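Local coordinates for oligopeptide-binding protein oppA (Lactococcus lactis, PDB 3DRF) that captures oligopeptides in a large cavity, closing around them like a Venus fly-trap, and serves the OppABCDF ABC transporter in their uptake, at residues A[253-258]-A[563-568]; A[480-485]-A[507-512]; A[498-503]-A[523-528]. One frame throughout, in Å; residues are numbered along the deposited sequence. Where two conformers were deposited one is given.

Interaction 1: residues A[253-258]-A[563-568]; sequences ITYEVV and NTWSEI
Apolar packing of I253 and Y255 against W565 pins the short C-terminal helix 564-567 against a mixed five-stranded sheet of the type II periplasmic-binding-protein fold, the Venus fly-trap architecture of this family. Strand 252-258 is the middle strand of that sheet, antiparallel to strand 234-239 on one edge and parallel to strand 34-40 on the other. I253 and Y255 are two residues apart on it and send their side chains from the same face toward the indole, while T254 between them points to the other face. The backbones stay well separated, with the CA atoms of I253 and W565 9.5 Å apart, so the long side chains do the bridging. W565 enters from the helix with CG anti to its own carbonyl carbon (chi1 -64°), a setting that sends the indole away from the helix and toward the strand. The six-membered part of the indole then meets the end of I253, and the two side chains cross at about a right angle. F224 of strand 224-230 touches both residues, and P65 also packs on the indole. Y255 is the looser partner: its CE2 lies 4.3 Å from CH2 of W565, the two rings meeting obliquely. The phenol has its own anchor, since its OH bonds to N276 ND2, and T61 and M62 of helix 57-62 lie against Y255. On the helix side, S566 OG holds to the backbone oxygen of E246. The tightest touch is made by the I253 terminal methyl, CD1, 3.7 Å from CE3 and 4.0 Å from CZ3 of W565.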
# COMPACT_ATOMS: atom_id res chain seq x y z
N ILE A 253 -11.16 17.03 16.08
CA ILE A 253 -9.82 16.50 15.85
C ILE A 253 -9.13 17.29 14.76
O ILE A 253 -9.71 17.45 13.74
CB ILE A 253 -9.85 14.99 15.38
CG1 ILE A 253 -10.57 14.10 16.38
CG2 ILE A 253 -8.37 14.48 15.12
CD1 ILE A 253 -11.01 12.69 15.83
N THR A 254 -7.91 17.76 14.98
CA THR A 254 -7.13 18.34 13.90
C THR A 254 -6.09 17.26 13.51
O THR A 254 -5.55 16.55 14.34
CB THR A 254 -6.48 19.66 14.34
OG1 THR A 254 -5.58 19.40 15.43
CG2 THR A 254 -7.58 20.62 14.75
N TYR A 255 -5.87 17.13 12.22
CA TYR A 255 -4.94 16.11 11.72
C TYR A 255 -4.02 16.80 10.72
O TYR A 255 -4.50 17.32 9.75
CB TYR A 255 -5.71 14.93 11.09
CG TYR A 255 -5.09 13.54 11.27
CD1 TYR A 255 -3.74 13.32 11.18
CD2 TYR A 255 -5.87 12.47 11.53
CE1 TYR A 255 -3.21 12.06 11.33
CE2 TYR A 255 -5.34 11.21 11.69
CZ TYR A 255 -4.00 11.03 11.60
OH TYR A 255 -3.47 9.79 11.80
N GLU A 256 -2.72 16.84 11.01
CA GLU A 256 -1.75 17.64 10.28
C GLU A 256 -0.58 16.80 9.81
O GLU A 256 -0.19 15.91 10.51
CB GLU A 256 -1.21 18.82 11.16
CG GLU A 256 -2.27 19.75 11.74
CD GLU A 256 -1.67 20.95 12.44
OE1 GLU A 256 -0.49 21.01 12.76
OE2 GLU A 256 -2.46 21.84 12.64
N VAL A 257 0.15 17.18 8.81
CA VAL A 257 1.46 16.56 8.57
C VAL A 257 2.51 17.29 9.41
O VAL A 257 2.33 18.46 9.78
CB VAL A 257 1.87 16.49 7.07
CG1 VAL A 257 0.98 15.50 6.31
CG2 VAL A 257 1.88 17.87 6.42
N VAL A 258 3.52 16.56 9.82
CA VAL A 258 4.70 17.07 10.51
C VAL A 258 5.98 16.43 9.97
O VAL A 258 5.99 15.24 9.65
CB VAL A 258 4.62 16.84 12.03
CG1 VAL A 258 4.60 15.35 12.33
CG2 VAL A 258 5.77 17.52 12.73
N ASN A 563 -14.06 0.95 16.67
CA ASN A 563 -14.70 2.21 17.08
C ASN A 563 -13.78 3.17 17.77
O ASN A 563 -14.20 3.97 18.55
CB ASN A 563 -15.84 1.90 18.01
CG ASN A 563 -17.08 1.62 17.30
OD1 ASN A 563 -17.59 2.45 16.60
ND2 ASN A 563 -17.56 0.43 17.46
N THR A 564 -12.51 3.06 17.47
CA THR A 564 -11.51 3.92 18.10
C THR A 564 -11.88 5.42 18.05
O THR A 564 -11.76 6.08 19.01
CB THR A 564 -10.14 3.68 17.51
OG1 THR A 564 -9.82 2.30 17.69
CG2 THR A 564 -9.08 4.49 18.27
N TRP A 565 -12.25 5.94 16.89
CA TRP A 565 -12.51 7.39 16.79
C TRP A 565 -13.72 7.85 17.61
O TRP A 565 -13.80 8.95 17.97
CB TRP A 565 -12.66 7.82 15.31
CG TRP A 565 -11.35 7.60 14.57
CD1 TRP A 565 -11.10 6.69 13.58
CD2 TRP A 565 -10.12 8.25 14.83
NE1 TRP A 565 -9.82 6.77 13.19
CE2 TRP A 565 -9.17 7.70 13.96
CE3 TRP A 565 -9.71 9.27 15.70
CZ2 TRP A 565 -7.86 8.13 13.94
CZ3 TRP A 565 -8.42 9.70 15.67
CH2 TRP A 565 -7.51 9.14 14.79
N SER A 566 -14.65 6.97 17.89
CA SER A 566 -15.76 7.27 18.80
C SER A 566 -15.43 7.07 20.27
O SER A 566 -16.11 7.61 21.12
CB SER A 566 -16.98 6.43 18.44
OG SER A 566 -17.47 6.79 17.18
N GLU A 567 -14.42 6.27 20.55
CA GLU A 567 -14.01 5.96 21.92
C GLU A 567 -12.95 6.89 22.49
O GLU A 567 -12.88 7.01 23.68
CB GLU A 567 -13.52 4.51 22.02
CG GLU A 567 -14.63 3.51 21.88
CD GLU A 567 -14.14 2.11 21.60
OE1 GLU A 567 -12.93 1.97 21.32
OE2 GLU A 567 -15.00 1.19 21.60
N ILE A 568 -12.14 7.51 21.67
CA ILE A 568 -11.09 8.35 22.17
C ILE A 568 -11.69 9.59 22.84
O ILE A 568 -12.63 10.20 22.38
CB ILE A 568 -10.11 8.78 21.08
CG1 ILE A 568 -9.25 7.63 20.57
CG2 ILE A 568 -9.21 9.91 21.60
CD1 ILE A 568 -8.50 7.99 19.30

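Interaction 2: residues A[480-485]-A[507-512]; sequences SQQDLF and DIDSAK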
# COMPACT_ATOMS: atom_id res chain seq x y z
N SER A 480 -2.60 -12.32 -0.12
CA SER A 480 -2.41 -12.38 -1.59
C SER A 480 -1.81 -11.06 -2.11
O SER A 480 -2.21 -10.00 -1.73
CB SER A 480 -3.76 -12.66 -2.27
OG SER A 480 -3.49 -12.82 -3.67
N GLN A 481 -0.84 -11.22 -2.99
CA GLN A 481 -0.14 -10.08 -3.60
C GLN A 481 -0.47 -9.88 -5.08
O GLN A 481 0.25 -9.24 -5.77
CB GLN A 481 1.38 -10.15 -3.35
CG GLN A 481 1.63 -10.16 -1.80
CD GLN A 481 3.11 -10.03 -1.46
OE1 GLN A 481 3.99 -10.38 -2.25
NE2 GLN A 481 3.38 -9.56 -0.28
N GLN A 482 -1.61 -10.39 -5.52
CA GLN A 482 -2.14 -10.06 -6.87
C GLN A 482 -2.16 -8.57 -7.11
O GLN A 482 -1.87 -8.17 -8.18
CB GLN A 482 -3.60 -10.58 -7.05
CG GLN A 482 -3.71 -12.16 -7.06
CD GLN A 482 -3.45 -12.73 -8.47
OE1 GLN A 482 -2.97 -12.09 -9.32
NE2 GLN A 482 -3.76 -13.99 -8.64
N ASP A 483 -2.51 -7.78 -6.09
CA ASP A 483 -2.72 -6.34 -6.33
C ASP A 483 -1.38 -5.55 -6.31
O ASP A 483 -1.36 -4.42 -6.60
CB ASP A 483 -3.77 -5.80 -5.34
CG ASP A 483 -5.20 -6.35 -5.62
OD1 ASP A 483 -5.40 -7.00 -6.59
OD2 ASP A 483 -6.03 -6.03 -4.80
N LEU A 484 -0.29 -6.22 -6.01
CA LEU A 484 1.08 -5.66 -6.17
C LEU A 484 1.76 -6.09 -7.48
O LEU A 484 2.51 -5.34 -8.03
CB LEU A 484 1.95 -6.12 -5.01
CG LEU A 484 1.54 -5.69 -3.58
CD1 LEU A 484 2.64 -6.10 -2.61
CD2 LEU A 484 1.31 -4.15 -3.45
N PHE A 485 1.53 -7.33 -7.91
CA PHE A 485 2.38 -7.94 -8.96
C PHE A 485 1.65 -8.54 -10.17
O PHE A 485 2.27 -8.92 -11.09
CB PHE A 485 3.26 -9.00 -8.34
CG PHE A 485 4.25 -8.44 -7.33
CD1 PHE A 485 5.20 -7.50 -7.69
CD2 PHE A 485 4.17 -8.85 -6.04
CE1 PHE A 485 6.06 -6.97 -6.76
CE2 PHE A 485 5.05 -8.33 -5.04
CZ PHE A 485 5.98 -7.40 -5.40
N ASP A 507 -2.26 -19.61 -8.35
CA ASP A 507 -2.38 -20.86 -7.53
C ASP A 507 -2.77 -20.54 -6.07
O ASP A 507 -3.57 -21.24 -5.50
CB ASP A 507 -1.08 -21.68 -7.66
CG ASP A 507 -1.28 -23.13 -7.29
OD1 ASP A 507 -2.31 -23.69 -7.63
OD2 ASP A 507 -0.39 -23.69 -6.73
N ILE A 508 -2.19 -19.48 -5.51
CA ILE A 508 -2.48 -19.03 -4.14
C ILE A 508 -3.98 -18.76 -3.93
O ILE A 508 -4.52 -18.99 -2.88
CB ILE A 508 -1.59 -17.81 -3.82
CG1 ILE A 508 -0.16 -18.30 -3.49
CG2 ILE A 508 -2.21 -16.96 -2.68
CD1 ILE A 508 0.92 -17.15 -3.56
N ASP A 509 -4.60 -18.26 -4.98
CA ASP A 509 -6.03 -17.86 -4.89
C ASP A 509 -6.96 -18.80 -5.63
O ASP A 509 -8.09 -18.53 -5.77
CB ASP A 509 -6.24 -16.37 -5.38
CG ASP A 509 -5.58 -15.34 -4.48
OD1 ASP A 509 -5.35 -15.63 -3.34
OD2 ASP A 509 -5.27 -14.31 -4.99
N SER A 510 -6.46 -19.94 -6.07
CA SER A 510 -7.25 -20.92 -6.79
C SER A 510 -8.23 -21.70 -5.87
O SER A 510 -8.12 -21.68 -4.68
CB SER A 510 -6.30 -21.93 -7.50
OG SER A 510 -5.72 -22.84 -6.61
N ALA A 511 -9.14 -22.40 -6.55
CA ALA A 511 -10.10 -23.30 -5.87
C ALA A 511 -9.36 -24.39 -5.06
O ALA A 511 -9.78 -24.71 -4.04
CB ALA A 511 -11.08 -23.95 -6.92
N LYS A 512 -8.18 -24.82 -5.56
CA LYS A 512 -7.39 -25.81 -4.80
C LYS A 512 -6.90 -25.23 -3.46
O LYS A 512 -6.78 -25.92 -2.52
CB LYS A 512 -6.19 -26.29 -5.64
CG LYS A 512 -6.62 -27.16 -6.84
CD LYS A 512 -5.39 -27.54 -7.77
CE LYS A 512 -5.86 -28.16 -9.07
NZ LYS A 512 -4.74 -28.71 -9.88
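S480 and I508 bring the two backbones closest, their CA atoms 7.1 Å apart, where the approach to helix 482-485 passes the C-terminal part of helix 499-508. At the start of the first helix, Q481 O accepts from both L484 N and F485 N; in the other segment D507 O takes S510 N and S510 OG. The side-chain contact centres on the D509 carboxylate. S480 has OG anti to its backbone N (chi1 -175°), which turns the hydroxyl to D509 and lets it donate to OD2 at 2.7 Å, on the syn lone pair. CG of Q482 packs 3.4 Å from the same OD2, while the Q482 amide nitrogen bonds to N506. Y189 OH also bonds to OD2, and R519, whose NE bonds to I508 O, forms a salt bridge with OD1, so this buried acid is gripped at both oxygens. An alanine in place of D509 would probably leave the R519 guanidinium without its carboxylate mate and the S480 hydroxyl free to turn. Further along helix 482-485, D483 and L484 pack on a polar side chain of the bound peptide, so the contact lies behind a wall of the ligand cavity of this solute-binding protein.

Interaction 3: residues A[498-503]-A[523-528]; sequences DSEITK and FVKYQE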
# COMPACT_ATOMS: atom_id res chain seq x y z
N ASP A 498 5.84 -12.62 -16.00
CA ASP A 498 6.55 -13.88 -15.95
C ASP A 498 5.54 -15.01 -15.71
O ASP A 498 4.78 -14.96 -14.82
CB ASP A 498 7.61 -13.80 -14.82
CG ASP A 498 8.45 -15.08 -14.70
OD1 ASP A 498 9.56 -15.10 -15.23
OD2 ASP A 498 8.00 -16.02 -14.08
N SER A 499 5.57 -16.01 -16.56
CA SER A 499 4.53 -17.08 -16.47
C SER A 499 4.60 -17.86 -15.15
O SER A 499 3.61 -18.11 -14.59
CB SER A 499 4.61 -18.08 -17.63
OG SER A 499 4.28 -17.40 -18.84
N GLU A 500 5.80 -18.12 -14.65
CA GLU A 500 5.94 -18.84 -13.38
C GLU A 500 5.32 -18.03 -12.23
O GLU A 500 4.58 -18.57 -11.41
CB GLU A 500 7.42 -19.14 -13.08
CG GLU A 500 7.68 -19.81 -11.74
CD GLU A 500 9.13 -20.21 -11.57
OE1 GLU A 500 9.57 -21.21 -12.18
OE2 GLU A 500 9.83 -19.49 -10.83
N ILE A 501 5.66 -16.76 -12.17
CA ILE A 501 5.09 -15.85 -11.12
C ILE A 501 3.58 -15.71 -11.21
O ILE A 501 2.91 -15.81 -10.24
CB ILE A 501 5.82 -14.49 -11.03
CG1 ILE A 501 7.36 -14.69 -10.77
CG2 ILE A 501 5.14 -13.61 -9.95
CD1 ILE A 501 7.69 -15.53 -9.50
N THR A 502 3.08 -15.47 -12.41
CA THR A 502 1.64 -15.36 -12.69
C THR A 502 0.91 -16.66 -12.25
O THR A 502 -0.04 -16.60 -11.55
CB THR A 502 1.39 -15.09 -14.18
OG1 THR A 502 1.77 -13.73 -14.43
CG2 THR A 502 -0.10 -15.31 -14.54
N LYS A 503 1.46 -17.85 -12.61
CA LYS A 503 0.85 -19.09 -12.15
C LYS A 503 0.94 -19.25 -10.63
O LYS A 503 0.02 -19.76 -10.00
CB LYS A 503 1.47 -20.28 -12.86
CG LYS A 503 1.11 -20.36 -14.33
CD LYS A 503 1.51 -21.71 -14.89
CE LYS A 503 1.29 -21.81 -16.38
NZ LYS A 503 2.51 -21.41 -17.14
N PHE A 523 1.94 -20.51 -1.21
CA PHE A 523 2.62 -19.32 -0.67
C PHE A 523 4.13 -19.55 -0.54
O PHE A 523 4.87 -18.68 -0.81
CB PHE A 523 2.01 -18.89 0.70
CG PHE A 523 0.95 -17.80 0.58
CD1 PHE A 523 1.26 -16.51 0.16
CD2 PHE A 523 -0.36 -18.08 0.89
CE1 PHE A 523 0.30 -15.53 0.06
CE2 PHE A 523 -1.35 -17.08 0.83
CZ PHE A 523 -1.01 -15.81 0.39
N VAL A 524 4.54 -20.73 -0.11
CA VAL A 524 5.99 -21.01 0.02
C VAL A 524 6.65 -20.97 -1.39
O VAL A 524 7.69 -20.42 -1.55
CB VAL A 524 6.24 -22.39 0.71
CG1 VAL A 524 7.71 -22.83 0.52
CG2 VAL A 524 5.91 -22.29 2.19
N LYS A 525 6.03 -21.62 -2.34
CA LYS A 525 6.57 -21.67 -3.73
C LYS A 525 6.72 -20.27 -4.32
O LYS A 525 7.73 -19.96 -4.86
CB LYS A 525 5.74 -22.60 -4.62
CG LYS A 525 6.34 -22.70 -6.05
CD LYS A 525 5.51 -23.64 -6.93
CE LYS A 525 6.20 -23.98 -8.25
NZ LYS A 525 6.39 -22.76 -9.12
N TYR A 526 5.69 -19.45 -4.15
CA TYR A 526 5.72 -18.05 -4.54
C TYR A 526 6.89 -17.27 -3.90
O TYR A 526 7.58 -16.56 -4.56
CB TYR A 526 4.40 -17.41 -4.11
CG TYR A 526 4.37 -15.89 -4.24
CD1 TYR A 526 4.46 -15.26 -5.49
CD2 TYR A 526 4.24 -15.09 -3.11
CE1 TYR A 526 4.41 -13.85 -5.57
CE2 TYR A 526 4.21 -13.71 -3.20
CZ TYR A 526 4.32 -13.11 -4.43
OH TYR A 526 4.29 -11.71 -4.56
N GLN A 527 7.05 -17.43 -2.60
CA GLN A 527 8.15 -16.76 -1.90
C GLN A 527 9.55 -17.20 -2.42
O GLN A 527 10.40 -16.41 -2.66
CB GLN A 527 8.06 -17.00 -0.38
CG GLN A 527 6.83 -16.26 0.31
CD GLN A 527 6.60 -16.76 1.75
OE1 GLN A 527 7.30 -16.40 2.65
NE2 GLN A 527 5.62 -17.54 1.92
N GLU A 528 9.72 -18.50 -2.61
CA GLU A 528 10.97 -19.03 -3.15
C GLU A 528 11.17 -18.56 -4.58
O GLU A 528 12.23 -18.16 -4.92
CB GLU A 528 10.90 -20.58 -3.18
CG GLU A 528 10.94 -21.31 -1.79
CD GLU A 528 10.60 -22.79 -1.91
OE1 GLU A 528 9.99 -23.22 -2.88
OE2 GLU A 528 10.96 -23.46 -0.98
O HOH W 1 4.44 -21.58 -11.25
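I501 lays its CG2 methyl at the rim of the Y526 ring, near the ring plane and 4.4 Å from CE1, a loose apolar touch at the point where the two backbones come nearest (CA to CA 7.0 Å). With chi1 at 171° the ring of Y526 swings out past I501 toward helix 482-485, where its OH bonds to Q481 OE1, which helps hold the ring in place. I501 is also fixed at its backbone: D498, the N-cap of helix 499-508, takes I501 N on the anti lone pair of OD2 at 3.1 Å in a nearly straight bond of 165°. D498 OD1 forms a salt bridge with K533 NZ and a hydrogen bond with Y535 OH.

Toward solvent, K525 reaches across with its chain bent at the last torsion. In one of two conformers of E500, K525 NZ comes 4.2 Å from E500 CG, with E500 OE1 4.7 Å away; the amine's salt bridges are to D529 and D504. It also bonds to a water, 3.1 Å from NZ, that donates to E500 O at 3.0 Å and so links the lysine to the backbone of the opposite helix.

Helix 516-533 thus packs alongside helix 499-508, with D529 and M530 also against I501 and with L505 and I508 against Y526. Further back on helix 516-533, F523 touches I508 and stacks on F368, and beyond K533 the chain passes Y535 into strand 536-549.

In the fold
From the N terminus, strand 252-258 comes first, and its partner segment 563-568 begins 305 residues after V258, close to the end of the model, so interaction 1 closes a very long loop that brings the C-terminal end back to the sheet that holds strands 34-40 and 252-258. Interactions 2 and 3 are nested inside it, on the other side of the chain's centre, with their centres about 34 and 40 Å from its own. They are short-range closures that cross: the segments alternate as 480-485, 498-503, 507-512, 523-528. Both use helix 499-508, and their centres lie about 9 Å apart. Q481 to Y526 and I508 to F523 join them directly, tying helices 482-485, 499-508 and 516-533 together.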